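Local coordinates for methyl-accepting chemotaxis protein (Campylobacter jejuni, PDB 6W3V) that probably senses amino acids such as the bound phenylalanine through a periplasmic double-Cache (dCache) domain and passes the signal on to the chemotaxis machinery, at residues S38-L43 against G155-D160; A78-L83 against V90-K95; I141-A146 against V159-E164; N211-F216 against A229-F234. All coordinates share one frame; numbering follows the deposited sequence. Where two conformers were deposited one is given.

Contact 1: S38-L43 against G155-D160; sequences SFTRAL and GVLGVD. With PHE (phenylalanine), chain C.
Leu43 and Leu157 form the tight part of this helix-on-strand contact: Leu43 CD2 sits 3.7 Å from Leu157 CD1, and the other methyl, Leu157 CD2, lies 3.7 Å from Thr40 O. With CG anti to the backbone N (chi1 -176°), Leu43 drops its branch onto the sheet. One helical turn before Leu43, Phe39 and Thr40 meet Val159, its CG1 3.8 Å from Phe39 CE2 and its CG2 at the edge of that ring, in its plane. Val159 CG2 also lies 3.8 Å from Thr40 OG1, a hydroxyl already bonded to Asn36 O on its own helix. The outer side of the helix is looser: Ser38 and Arg41 are exposed and stay clear of the strand. On the far side of the strand, Asp160 OD2 accepts a 2.7 Å hydrogen bond from N of the bound phenylalanine. No hydrogen bond crosses between 38-43 and 155-160, so here the helix is held to the back of the ligand-binding strand by van der Waals packing.

Contact 2: A78-L83 against V90-K95; sequences ALNVYL and VLLSQK. With PHE (phenylalanine), chain C.
The axes of the antiparallel segments 80-83 and 90-94 approach to 4.6 Å, at 164° between their directions, with Val81-Ser93 and Leu83-Leu91 as hydrogen-bonded pairs and a further bond, Lys95 N to Leu79 O (2.9 Å), extending the register past one end of the strands. Alternating with these, Tyr82-Leu92 and Asn80-Gln94 are non-hydrogen-bonded pairs whose side chains rise on the ligand side. Tyr82 CB rests 3.7 Å from Val90 CG2 and 4.0 Å from Leu92 CD1, so the neighbouring strand buttresses the base of the ring. Its chi1 of 43° places CG between the backbone N and carbonyl carbon and stands the ring up from the sheet. Over its centre lies CD2 of the bound phenylalanine, 3.6 Å above the ring plane, while Val90 CG2 comes within 3.9 Å of the ligand's CE2. The phenol OH is hydrogen-bonded to Asp160 OD1. Asn80 OD1 touches Gln94 CB at 3.1 Å and is buried without a polar partner; the same amide spends its ND2 on Asp160 and Asp133. On the opposite face, Val81 and Leu91 pack against helix 58-76, and Ser93 OG bonds Arg73 NE. This is a beta hairpin of the Cache (PDC) sensor fold, one face set against a helix and the other forming a wall of the amino-acid pocket.

Contact 3: I141-A146 against V159-E164; sequences ITYSKA and VDIPSE. With PHE (phenylalanine), chain C.
Thr142 OG1 gives its proton to Asp160 OD1 at 2.7 Å, meeting that oxygen from above the carboxylate plane, 47° out of it. The two side chains lie side by side and point the same way, both with the polar branch anti to the carbonyl carbon (chi1 -63° for Thr142, -66° for Asp160). The Thr142 hydroxyl is also bonded to Tyr131 OH. Tyr82 at OD1, and Asn80 with the ligand at OD2, complete the grip on the two carboxylate oxygens. With both oxygens held, the buried carboxylate is fixed in rotation, and the donors around it would favour its charged form. Backbone groups are satisfied in pairs: Ile141 N to Ile161 O is 2.9 Å, the return bond from Ile161 N to Ile141 O is 3.0 Å and almost straight, and Tyr143 and Val159 exchange two more. On the other face, Tyr143 CE1 meets Ile161 CG1 at 3.8 Å, and the tyrosine hydroxyl bonds Asn36 ND2. This hairpin lies within the six-stranded sheet, between strands 80-84 and 126-132; Tyr143 and Ile161 face helix 4-48, while Thr142 and Asp160 lie on the opposite, ligand-side face.

Contact 4: N211-F216 against A229-F234; sequences NGDNNF and ACTKVF
Cys230 O receives Asn214 N at 2.8 Å in a nearly straight bond (169°), the shortest direct bond between the loop and the strand. Beside it, one water accepts from Cys230 N at 3.0 Å and lies 2.7 Å from Gly212 O and 2.8 Å from Asn215 O, bridging the turn to the strand backbone. The Cys230-Cys239 disulfide ties this strand, 224-233, to strand 236-243. Asp213 OD1 takes Lys232 N at 3.1 Å, approached from 56° above the carboxylate plane, and is gripped a second time by Tyr208 OH. The Asp213 and Thr231 side chains cross at about a right angle. Asn214 OD1 touches Thr231 CB at 3.4 Å, and a second water joins Asn214 ND2 to Thr231 OG1. Asn215 folds back to close the loop on itself, its ND2 giving a 2.6 Å bond to Asn211 O. Apolar contact is slight, Ala229 CB meeting the edge of the Phe216 ring. Gly212, with positive phi, ends helix 202-211 and starts a type II beta turn, Gly212 to Asn215, leading into edge strand 217-221.

Contacts 1, 2 and 3 gather in the ligand-binding half of the chain, within 10 Å of each other between centres, and all reach the same six-stranded sheet. Contacts 1 and 3 share Val159 and Asp160 on strand 152-162, one through its apolar helix-facing side, the other also through the carboxylate on the pocket side. Contact 2 adds the neighbouring hairpin, where an aromatic surface and backbone pairing replace the helix packing of contact 1. Contact 4 sets a loop against a strand of the other, five-stranded sheet, its centre about 26 to 36 Å from the other centres. Partly buried, it relies on water, loop amides and a carboxylate, whereas buried contact 1 rests on apolar packing, and contacts 2 and 3 add strand pairing and, on the pocket face, polar groups.

Contact 1: S38-L43 against G155-D160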
loop_
_atom_site.group_PDB
_atom_site.type_symbol
_atom_site.label_atom_id
_atom_site.label_comp_id
_atom_site.label_asym_id
_atom_site.label_seq_id
_atom_site.Cartn_x
_atom_site.Cartn_y
_atom_site.Cartn_z
ATOM N N SER A 38 10.437 3.541 5.318
ATOM C CA SER A 38 11.641 3.647 6.152
ATOM C C SER A 38 12.664 2.601 5.713
ATOM O O SER A 38 13.878 2.876 5.609
ATOM C CB SER A 38 11.313 3.482 7.643
ATOM O OG SER A 38 10.526 4.577 8.059
ATOM N N PHE A 39 12.193 1.374 5.504
ATOM C CA PHE A 39 13.010 0.252 5.022
ATOM C C PHE A 39 13.685 0.657 3.720
ATOM O O PHE A 39 14.905 0.439 3.561
ATOM C CB PHE A 39 12.121 -0.954 4.817
ATOM C CG PHE A 39 12.743 -2.118 4.125
ATOM C CD1 PHE A 39 13.428 -3.072 4.831
ATOM C CD2 PHE A 39 12.650 -2.258 2.748
ATOM C CE1 PHE A 39 13.962 -4.182 4.226
ATOM C CE2 PHE A 39 13.210 -3.355 2.124
ATOM C CZ PHE A 39 13.837 -4.326 2.854
ATOM N N THR A 40 12.916 1.180 2.772
ATOM C CA THR A 40 13.454 1.539 1.453
ATOM C C THR A 40 14.513 2.624 1.575
ATOM O O THR A 40 15.546 2.585 0.910
ATOM C CB THR A 40 12.280 1.947 0.539
ATOM O OG1 THR A 40 11.368 0.851 0.402
ATOM C CG2 THR A 40 12.776 2.296 -0.844
ATOM N N ARG A 41 14.263 3.610 2.411
ATOM C CA ARG A 41 15.190 4.711 2.644
ATOM C C ARG A 41 16.477 4.194 3.277
ATOM O O ARG A 41 17.584 4.658 2.941
ATOM C CB ARG A 41 14.527 5.793 3.503
ATOM C CG ARG A 41 15.449 6.831 4.080
ATOM C CD ARG A 41 14.725 8.146 4.292
ATOM N NE ARG A 41 14.245 8.704 3.023
ATOM C CZ ARG A 41 12.976 8.844 2.648
ATOM N NH1 ARG A 41 11.966 8.559 3.468
ATOM N NH2 ARG A 41 12.725 9.245 1.402
ATOM N N ALA A 42 16.382 3.265 4.206
ATOM C CA ALA A 42 17.560 2.682 4.829
ATOM C C ALA A 42 18.409 1.978 3.756
ATOM O O ALA A 42 19.652 2.043 3.761
ATOM C CB ALA A 42 17.202 1.745 5.976
ATOM N N LEU A 43 17.755 1.213 2.912
ATOM C CA LEU A 43 18.413 0.477 1.830
ATOM C C LEU A 43 19.105 1.440 0.882
ATOM O O LEU A 43 20.286 1.236 0.522
ATOM C CB LEU A 43 17.432 -0.421 1.125
ATOM C CG LEU A 43 17.942 -1.341 0.026
ATOM C CD1 LEU A 43 19.220 -2.033 0.418
ATOM C CD2 LEU A 43 16.861 -2.335 -0.319
ATOM N N GLY A 155 21.143 4.073 -9.716
ATOM C CA GLY A 155 20.075 3.343 -10.352
ATOM C C GLY A 155 18.794 3.538 -9.564
ATOM O O GLY A 155 18.738 4.388 -8.681
ATOM N N VAL A 156 17.768 2.782 -9.957
ATOM C CA VAL A 156 16.452 2.842 -9.297
ATOM C C VAL A 156 16.296 1.581 -8.471
ATOM O O VAL A 156 16.302 0.475 -8.988
ATOM C CB VAL A 156 15.304 2.986 -10.311
ATOM C CG1 VAL A 156 13.991 2.926 -9.566
ATOM C CG2 VAL A 156 15.490 4.290 -11.061
ATOM N N LEU A 157 16.139 1.784 -7.164
ATOM C CA LEU A 157 15.864 0.698 -6.227
ATOM C C LEU A 157 14.351 0.408 -6.232
ATOM O O LEU A 157 13.558 1.332 -6.276
ATOM C CB LEU A 157 16.238 1.182 -4.820
ATOM C CG LEU A 157 15.936 0.232 -3.668
ATOM C CD1 LEU A 157 16.715 -1.042 -3.735
ATOM C CD2 LEU A 157 16.208 0.993 -2.383
ATOM N N GLY A 158 14.015 -0.873 -6.203
ATOM C CA GLY A 158 12.643 -1.272 -6.002
ATOM C C GLY A 158 12.516 -2.362 -4.979
ATOM O O GLY A 158 13.362 -3.247 -4.854
ATOM N N VAL A 159 11.412 -2.267 -4.230
ATOM C CA VAL A 159 11.090 -3.182 -3.153
ATOM C C VAL A 159 9.624 -3.616 -3.337
ATOM O O VAL A 159 8.732 -2.749 -3.410
ATOM C CB VAL A 159 11.253 -2.523 -1.779
ATOM C CG1 VAL A 159 10.720 -3.460 -0.691
ATOM C CG2 VAL A 159 12.678 -2.125 -1.519
ATOM N N ASP A 160 9.395 -4.910 -3.526
ATOM C CA ASP A 160 8.036 -5.460 -3.746
ATOM C C ASP A 160 7.554 -6.125 -2.472
ATOM O O ASP A 160 8.161 -7.103 -2.010
ATOM C CB ASP A 160 8.035 -6.520 -4.845
ATOM C CG ASP A 160 8.372 -5.978 -6.238
ATOM O OD1 ASP A 160 8.378 -4.739 -6.437
ATOM O OD2 ASP A 160 8.571 -6.849 -7.112
HETATM N N PHE C . 7.577 -6.317 -9.563
HETATM C CA PHE C . 8.538 -5.873 -10.600
HETATM C C PHE C . 7.785 -5.717 -11.912
HETATM O O PHE C . 6.918 -6.563 -12.196
HETATM C CB PHE C . 9.621 -6.949 -10.765
HETATM C CG PHE C . 10.674 -6.609 -11.743
HETATM C CD1 PHE C . 10.457 -6.849 -13.065
HETATM C CD2 PHE C . 11.873 -6.108 -11.332
HETATM C CE1 PHE C . 11.445 -6.608 -13.992
HETATM C CE2 PHE C . 12.828 -5.817 -12.257
HETATM C CZ PHE C . 12.569 -5.970 -13.596
HETATM O OXT PHE C . 8.071 -4.770 -12.671
#

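Contact 2: A78-L83 against V90-K95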
loop_
_atom_site.group_PDB
_atom_site.type_symbol
_atom_site.label_atom_id
_atom_site.label_comp_id
_atom_site.label_asym_id
_atom_site.label_seq_id
_atom_site.Cartn_x
_atom_site.Cartn_y
_atom_site.Cartn_z
ATOM N N ALA A 78 10.398 -9.426 2.025
ATOM C CA ALA A 78 9.913 -8.852 0.776
ATOM C C ALA A 78 9.907 -9.929 -0.313
ATOM O O ALA A 78 10.601 -10.950 -0.210
ATOM C CB ALA A 78 10.747 -7.675 0.339
ATOM N N LEU A 79 9.128 -9.721 -1.373
ATOM C CA LEU A 79 9.050 -10.668 -2.469
ATOM C C LEU A 79 10.255 -10.513 -3.373
ATOM O O LEU A 79 10.828 -11.498 -3.785
ATOM C CB LEU A 79 7.749 -10.460 -3.250
ATOM C CG LEU A 79 7.422 -11.609 -4.189
ATOM C CD1 LEU A 79 7.094 -12.866 -3.360
ATOM C CD2 LEU A 79 6.288 -11.264 -5.145
ATOM N N ASN A 80 10.585 -9.280 -3.710
ATOM C CA ASN A 80 11.706 -8.964 -4.597
ATOM C C ASN A 80 12.310 -7.672 -4.107
ATOM O O ASN A 80 11.587 -6.791 -3.663
ATOM C CB ASN A 80 11.249 -8.727 -6.044
ATOM C CG ASN A 80 10.596 -9.917 -6.723
ATOM O OD1 ASN A 80 11.214 -10.984 -6.886
ATOM N ND2 ASN A 80 9.331 -9.747 -7.096
ATOM N N VAL A 81 13.639 -7.536 -4.246
ATOM C CA VAL A 81 14.338 -6.311 -4.029
ATOM C C VAL A 81 15.357 -6.195 -5.162
ATOM O O VAL A 81 16.044 -7.174 -5.466
ATOM C CB VAL A 81 15.029 -6.237 -2.659
ATOM C CG1 VAL A 81 15.841 -4.992 -2.484
ATOM C CG2 VAL A 81 14.033 -6.403 -1.520
ATOM N N TYR A 82 15.427 -5.031 -5.816
ATOM C CA TYR A 82 16.190 -4.943 -7.033
ATOM C C TYR A 82 16.713 -3.529 -7.236
ATOM O O TYR A 82 16.214 -2.546 -6.733
ATOM C CB TYR A 82 15.362 -5.414 -8.234
ATOM C CG TYR A 82 13.922 -4.927 -8.268
ATOM C CD1 TYR A 82 12.917 -5.649 -7.614
ATOM C CD2 TYR A 82 13.547 -3.745 -8.880
ATOM C CE1 TYR A 82 11.622 -5.221 -7.593
ATOM C CE2 TYR A 82 12.242 -3.292 -8.846
ATOM C CZ TYR A 82 11.255 -4.076 -8.261
ATOM O OH TYR A 82 9.970 -3.613 -8.274
ATOM N N LEU A 83 17.747 -3.458 -8.085
ATOM C CA LEU A 83 18.370 -2.187 -8.485
ATOM C C LEU A 83 18.508 -2.150 -9.995
ATOM O O LEU A 83 19.263 -2.958 -10.567
ATOM C CB LEU A 83 19.749 -2.029 -7.835
ATOM C CG LEU A 83 20.494 -0.722 -8.141
ATOM C CD1 LEU A 83 19.769 0.497 -7.594
ATOM C CD2 LEU A 83 21.937 -0.746 -7.653
ATOM N N VAL A 90 19.211 -5.129 -14.487
ATOM C CA VAL A 90 18.683 -5.028 -13.135
ATOM C C VAL A 90 19.280 -6.124 -12.286
ATOM O O VAL A 90 19.298 -7.316 -12.671
ATOM C CB VAL A 90 17.147 -5.047 -13.090
ATOM C CG1 VAL A 90 16.603 -6.286 -13.744
ATOM C CG2 VAL A 90 16.614 -4.925 -11.678
ATOM N N LEU A 91 19.740 -5.723 -11.106
ATOM C CA LEU A 91 20.214 -6.672 -10.092
ATOM C C LEU A 91 19.032 -7.086 -9.262
ATOM O O LEU A 91 18.396 -6.232 -8.614
ATOM C CB LEU A 91 21.280 -6.072 -9.223
ATOM C CG LEU A 91 21.889 -7.013 -8.211
ATOM C CD1 LEU A 91 22.668 -8.135 -8.886
ATOM C CD2 LEU A 91 22.757 -6.250 -7.258
ATOM N N LEU A 92 18.691 -8.370 -9.360
ATOM C CA LEU A 92 17.406 -8.845 -8.802
ATOM C C LEU A 92 17.638 -9.862 -7.716
ATOM O O LEU A 92 18.200 -10.915 -7.958
ATOM C CB LEU A 92 16.567 -9.459 -9.934
ATOM C CG LEU A 92 15.268 -10.139 -9.583
ATOM C CD1 LEU A 92 14.298 -9.196 -8.874
ATOM C CD2 LEU A 92 14.683 -10.747 -10.853
ATOM N N SER A 93 17.108 -9.552 -6.527
ATOM C CA SER A 93 17.077 -10.486 -5.406
ATOM C C SER A 93 15.624 -10.923 -5.212
ATOM O O SER A 93 14.754 -10.081 -4.907
ATOM C CB SER A 93 17.577 -9.841 -4.121
ATOM O OG SER A 93 17.584 -10.744 -3.046
ATOM N N GLN A 94 15.344 -12.182 -5.480
ATOM C CA GLN A 94 13.967 -12.668 -5.525
ATOM C C GLN A 94 13.797 -13.820 -4.555
ATOM O O GLN A 94 14.695 -14.634 -4.336
ATOM C CB GLN A 94 13.558 -13.073 -6.938
ATOM C CG GLN A 94 14.338 -14.206 -7.525
ATOM C CD GLN A 94 13.752 -14.695 -8.842
ATOM O OE1 GLN A 94 12.788 -15.482 -8.887
ATOM N NE2 GLN A 94 14.333 -14.241 -9.901
ATOM N N LYS A 95 12.617 -13.835 -3.916
ATOM C CA LYS A 95 12.255 -14.959 -3.059
ATOM C C LYS A 95 12.202 -16.263 -3.846
ATOM O O LYS A 95 11.771 -16.293 -4.984
ATOM C CB LYS A 95 10.920 -14.619 -2.341
ATOM C CG LYS A 95 10.714 -15.399 -1.070
ATOM C CD LYS A 95 9.428 -14.967 -0.404
ATOM C CE LYS A 95 9.202 -15.803 0.841
ATOM N NZ LYS A 95 7.872 -15.488 1.414
HETATM N N PHE C . 7.577 -6.317 -9.563
HETATM C CA PHE C . 8.538 -5.873 -10.600
HETATM C C PHE C . 7.785 -5.717 -11.912
HETATM O O PHE C . 6.918 -6.563 -12.196
HETATM C CB PHE C . 9.621 -6.949 -10.765
HETATM C CG PHE C . 10.674 -6.609 -11.743
HETATM C CD1 PHE C . 10.457 -6.849 -13.065
HETATM C CD2 PHE C . 11.873 -6.108 -11.332
HETATM C CE1 PHE C . 11.445 -6.608 -13.992
HETATM C CE2 PHE C . 12.828 -5.817 -12.257
HETATM C CZ PHE C . 12.569 -5.970 -13.596
HETATM O OXT PHE C . 8.071 -4.770 -12.671
#

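Contact 3: I141-A146 against V159-E164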
loop_
_atom_site.group_PDB
_atom_site.type_symbol
_atom_site.label_atom_id
_atom_site.label_comp_id
_atom_site.label_asym_id
_atom_site.label_seq_id
_atom_site.Cartn_x
_atom_site.Cartn_y
_atom_site.Cartn_z
ATOM N N ILE A 141 2.765 -4.318 -4.015
ATOM C CA ILE A 141 2.931 -2.884 -3.942
ATOM C C ILE A 141 4.432 -2.675 -4.037
ATOM O O ILE A 141 5.194 -3.289 -3.288
ATOM C CB ILE A 141 2.353 -2.275 -2.674
ATOM C CG1 ILE A 141 0.847 -2.471 -2.682
ATOM C CG2 ILE A 141 2.720 -0.821 -2.516
ATOM C CD1 ILE A 141 0.244 -2.368 -1.294
ATOM N N THR A 142 4.861 -1.798 -4.944
ATOM C CA THR A 142 6.298 -1.526 -5.125
ATOM C C THR A 142 6.629 -0.155 -4.599
ATOM O O THR A 142 5.920 0.817 -4.855
ATOM C CB THR A 142 6.690 -1.644 -6.602
ATOM O OG1 THR A 142 6.474 -2.991 -7.044
ATOM C CG2 THR A 142 8.146 -1.264 -6.846
ATOM N N TYR A 143 7.728 -0.095 -3.836
ATOM C CA TYR A 143 8.323 1.129 -3.346
ATOM C C TYR A 143 9.600 1.300 -4.172
ATOM O O TYR A 143 10.478 0.440 -4.105
ATOM C CB TYR A 143 8.623 1.000 -1.862
ATOM C CG TYR A 143 7.394 0.678 -1.042
ATOM C CD1 TYR A 143 6.941 -0.614 -0.945
ATOM C CD2 TYR A 143 6.642 1.679 -0.478
ATOM C CE1 TYR A 143 5.756 -0.902 -0.265
ATOM C CE2 TYR A 143 5.465 1.408 0.220
ATOM C CZ TYR A 143 5.021 0.114 0.273
ATOM O OH TYR A 143 3.864 -0.174 0.988
ATOM N N SER A 144 9.706 2.401 -4.888
ATOM C CA SER A 144 10.895 2.630 -5.713
ATOM C C SER A 144 11.543 3.956 -5.351
ATOM O O SER A 144 10.878 4.889 -4.927
ATOM C CB SER A 144 10.616 2.488 -7.190
ATOM O OG SER A 144 9.714 3.427 -7.655
ATOM N N LYS A 145 12.852 4.059 -5.614
ATOM C CA LYS A 145 13.595 5.246 -5.233
ATOM C C LYS A 145 14.835 5.319 -6.109
ATOM O O LYS A 145 15.629 4.364 -6.174
ATOM C CB LYS A 145 14.053 5.130 -3.765
ATOM C CG LYS A 145 14.674 6.347 -3.140
ATOM C CD LYS A 145 13.803 7.568 -3.169
ATOM C CE LYS A 145 14.182 8.598 -2.118
ATOM N NZ LYS A 145 15.395 9.348 -2.545
ATOM N N ALA A 146 15.004 6.466 -6.747
ATOM C CA ALA A 146 16.242 6.736 -7.481
ATOM C C ALA A 146 17.332 7.023 -6.495
ATOM O O ALA A 146 17.190 7.912 -5.646
ATOM C CB ALA A 146 16.048 7.900 -8.439
ATOM N N VAL A 159 11.412 -2.267 -4.230
ATOM C CA VAL A 159 11.090 -3.182 -3.153
ATOM C C VAL A 159 9.624 -3.616 -3.337
ATOM O O VAL A 159 8.732 -2.749 -3.410
ATOM C CB VAL A 159 11.253 -2.523 -1.779
ATOM C CG1 VAL A 159 10.720 -3.460 -0.691
ATOM C CG2 VAL A 159 12.678 -2.125 -1.519
ATOM N N ASP A 160 9.395 -4.910 -3.526
ATOM C CA ASP A 160 8.036 -5.460 -3.746
ATOM C C ASP A 160 7.554 -6.125 -2.472
ATOM O O ASP A 160 8.161 -7.103 -2.010
ATOM C CB ASP A 160 8.035 -6.520 -4.845
ATOM C CG ASP A 160 8.372 -5.978 -6.238
ATOM O OD1 ASP A 160 8.378 -4.739 -6.437
ATOM O OD2 ASP A 160 8.571 -6.849 -7.112
ATOM N N ILE A 161 6.439 -5.623 -1.964
ATOM C CA ILE A 161 5.791 -6.202 -0.805
ATOM C C ILE A 161 4.448 -6.773 -1.250
ATOM O O ILE A 161 3.717 -6.094 -1.966
ATOM C CB ILE A 161 5.554 -5.140 0.269
ATOM C CG1 ILE A 161 6.848 -4.407 0.668
ATOM C CG2 ILE A 161 4.887 -5.755 1.500
ATOM C CD1 ILE A 161 7.916 -5.277 1.266
ATOM N N PRO A 162 4.139 -8.036 -0.914
ATOM C CA PRO A 162 2.844 -8.573 -1.340
ATOM C C PRO A 162 1.690 -7.723 -0.835
ATOM O O PRO A 162 1.660 -7.324 0.328
ATOM C CB PRO A 162 2.826 -9.951 -0.703
ATOM C CG PRO A 162 4.279 -10.319 -0.573
ATOM C CD PRO A 162 4.967 -9.044 -0.244
ATOM N N SER A 163 0.765 -7.381 -1.724
ATOM C CA SER A 163 -0.397 -6.608 -1.333
ATOM C C SER A 163 -1.239 -7.385 -0.337
ATOM O O SER A 163 -1.907 -6.763 0.519
ATOM C CB SER A 163 -1.223 -6.153 -2.543
ATOM O OG SER A 163 -1.525 -7.258 -3.346
ATOM N N GLU A 164 -1.164 -8.714 -0.371
ATOM C CA GLU A 164 -1.858 -9.552 0.632
ATOM C C GLU A 164 -1.439 -9.145 2.043
ATOM O O GLU A 164 -2.230 -9.280 2.980
ATOM C CB GLU A 164 -1.561 -11.055 0.425
ATOM C CG GLU A 164 -2.364 -11.988 1.321
ATOM C CD GLU A 164 -2.235 -13.444 0.924
ATOM O OE1 GLU A 164 -1.469 -13.723 -0.012
ATOM O OE2 GLU A 164 -2.924 -14.314 1.517
HETATM N N PHE C . 7.577 -6.317 -9.563
HETATM C CA PHE C . 8.538 -5.873 -10.600
HETATM C C PHE C . 7.785 -5.717 -11.912
HETATM O O PHE C . 6.918 -6.563 -12.196
HETATM C CB PHE C . 9.621 -6.949 -10.765
HETATM C CG PHE C . 10.674 -6.609 -11.743
HETATM C CD1 PHE C . 10.457 -6.849 -13.065
HETATM C CD2 PHE C . 11.873 -6.108 -11.332
HETATM C CE1 PHE C . 11.445 -6.608 -13.992
HETATM C CE2 PHE C . 12.828 -5.817 -12.257
HETATM C CZ PHE C . 12.569 -5.970 -13.596
HETATM O OXT PHE C . 8.071 -4.770 -12.671
#

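Contact 4: N211-F216 against A229-F234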
loop_
_atom_site.group_PDB
_atom_site.type_symbol
_atom_site.label_atom_id
_atom_site.label_comp_id
_atom_site.label_asym_id
_atom_site.label_seq_id
_atom_site.Cartn_x
_atom_site.Cartn_y
_atom_site.Cartn_z
ATOM N N ASN A 211 -20.970 13.522 1.656
ATOM C CA ASN A 211 -20.660 13.889 3.058
ATOM C C ASN A 211 -19.198 14.247 3.377
ATOM O O ASN A 211 -18.938 15.013 4.296
ATOM C CB ASN A 211 -21.086 12.755 3.996
ATOM C CG ASN A 211 -22.589 12.704 4.181
ATOM O OD1 ASN A 211 -23.127 13.457 4.983
ATOM N ND2 ASN A 211 -23.281 11.918 3.347
ATOM N N GLY A 212 -18.247 13.682 2.643
ATOM C CA GLY A 212 -16.827 13.972 2.888
ATOM C C GLY A 212 -16.148 13.167 3.985
ATOM O O GLY A 212 -16.772 12.314 4.649
ATOM N N ASP A 213 -14.859 13.423 4.167
ATOM C CA ASP A 213 -13.986 12.580 4.980
ATOM C C ASP A 213 -14.472 12.593 6.422
ATOM O O ASP A 213 -14.660 13.663 7.012
ATOM C CB ASP A 213 -12.552 13.110 4.974
ATOM C CG ASP A 213 -11.796 12.761 3.734
ATOM O OD1 ASP A 213 -12.225 11.876 2.991
ATOM O OD2 ASP A 213 -10.729 13.381 3.540
ATOM N N ASN A 214 -14.617 11.391 6.977
ATOM C CA ASN A 214 -14.855 11.187 8.388
ATOM C C ASN A 214 -16.220 11.676 8.860
ATOM O O ASN A 214 -16.463 11.728 10.053
ATOM C CB ASN A 214 -13.747 11.850 9.221
ATOM C CG ASN A 214 -12.422 11.167 9.066
ATOM O OD1 ASN A 214 -12.340 9.938 9.041
ATOM N ND2 ASN A 214 -11.414 11.952 8.777
ATOM N N ASN A 215 -17.125 11.949 7.930
ATOM C CA ASN A 215 -18.449 12.432 8.270
ATOM C C ASN A 215 -19.437 11.275 8.230
ATOM O O ASN A 215 -19.724 10.743 7.187
ATOM C CB ASN A 215 -18.840 13.594 7.359
ATOM C CG ASN A 215 -17.952 14.814 7.585
ATOM O OD1 ASN A 215 -17.488 15.040 8.703
ATOM N ND2 ASN A 215 -17.621 15.534 6.510
ATOM N N PHE A 216 -20.000 10.954 9.388
ATOM C CA PHE A 216 -20.918 9.833 9.578
ATOM C C PHE A 216 -22.197 10.130 8.824
ATOM O O PHE A 216 -22.728 11.221 8.928
ATOM C CB PHE A 216 -21.188 9.712 11.080
ATOM C CG PHE A 216 -21.582 8.339 11.550
ATOM C CD1 PHE A 216 -20.763 7.231 11.332
ATOM C CD2 PHE A 216 -22.700 8.177 12.348
ATOM C CE1 PHE A 216 -21.119 5.993 11.858
ATOM C CE2 PHE A 216 -23.050 6.946 12.848
ATOM C CZ PHE A 216 -22.238 5.856 12.660
ATOM N N ALA A 229 -19.127 5.747 7.498
ATOM C CA ALA A 229 -18.260 6.867 7.243
ATOM C C ALA A 229 -17.115 6.359 6.399
ATOM O O ALA A 229 -16.737 5.188 6.502
ATOM C CB ALA A 229 -17.690 7.421 8.530
ATOM N N CYS A 230 -16.523 7.245 5.598
ATOM C CA CYS A 230 -15.363 6.892 4.818
ATOM C C CYS A 230 -14.379 8.034 4.940
ATOM O O CYS A 230 -14.775 9.161 5.227
ATOM C CB CYS A 230 -15.711 6.700 3.351
ATOM S SG CYS A 230 -16.889 5.403 2.990
ATOM N N THR A 231 -13.124 7.765 4.585
ATOM C CA THR A 231 -12.128 8.795 4.515
ATOM C C THR A 231 -11.049 8.386 3.519
ATOM O O THR A 231 -10.815 7.205 3.316
ATOM C CB THR A 231 -11.494 9.045 5.873
ATOM O OG1 THR A 231 -10.607 10.160 5.767
ATOM C CG2 THR A 231 -10.696 7.841 6.332
ATOM N N LYS A 232 -10.415 9.365 2.879
ATOM C CA LYS A 232 -9.259 9.102 2.013
ATOM C C LYS A 232 -8.045 8.730 2.856
ATOM O O LYS A 232 -7.813 9.309 3.909
ATOM C CB LYS A 232 -8.912 10.318 1.145
ATOM C CG LYS A 232 -9.898 10.628 0.034
ATOM C CD LYS A 232 -10.265 9.415 -0.819
ATOM C CE LYS A 232 -9.177 9.076 -1.820
ATOM N NZ LYS A 232 -9.723 8.180 -2.871
ATOM N N VAL A 233 -7.325 7.711 2.417
ATOM C CA VAL A 233 -6.064 7.349 3.012
ATOM C C VAL A 233 -5.120 7.084 1.848
ATOM O O VAL A 233 -5.230 6.086 1.153
ATOM C CB VAL A 233 -6.197 6.098 3.924
ATOM C CG1 VAL A 233 -4.904 5.919 4.690
ATOM C CG2 VAL A 233 -7.359 6.224 4.880
ATOM N N PHE A 234 -4.203 8.010 1.642
ATOM C CA PHE A 234 -3.418 8.042 0.406
ATOM C C PHE A 234 -4.386 8.002 -0.776
ATOM O O PHE A 234 -5.332 8.777 -0.819
ATOM C CB PHE A 234 -2.327 6.965 0.398
ATOM C CG PHE A 234 -1.558 6.907 1.661
ATOM C CD1 PHE A 234 -0.809 7.985 2.078
ATOM C CD2 PHE A 234 -1.484 5.741 2.379
ATOM C CE1 PHE A 234 -0.079 7.936 3.256
ATOM C CE2 PHE A 234 -0.703 5.663 3.509
ATOM C CZ PHE A 234 -0.087 6.784 4.004
HETATM O O HOH W 1 -17.855 9.878 5.302
HETATM O O HOH W 2 -8.907 10.878 7.829
#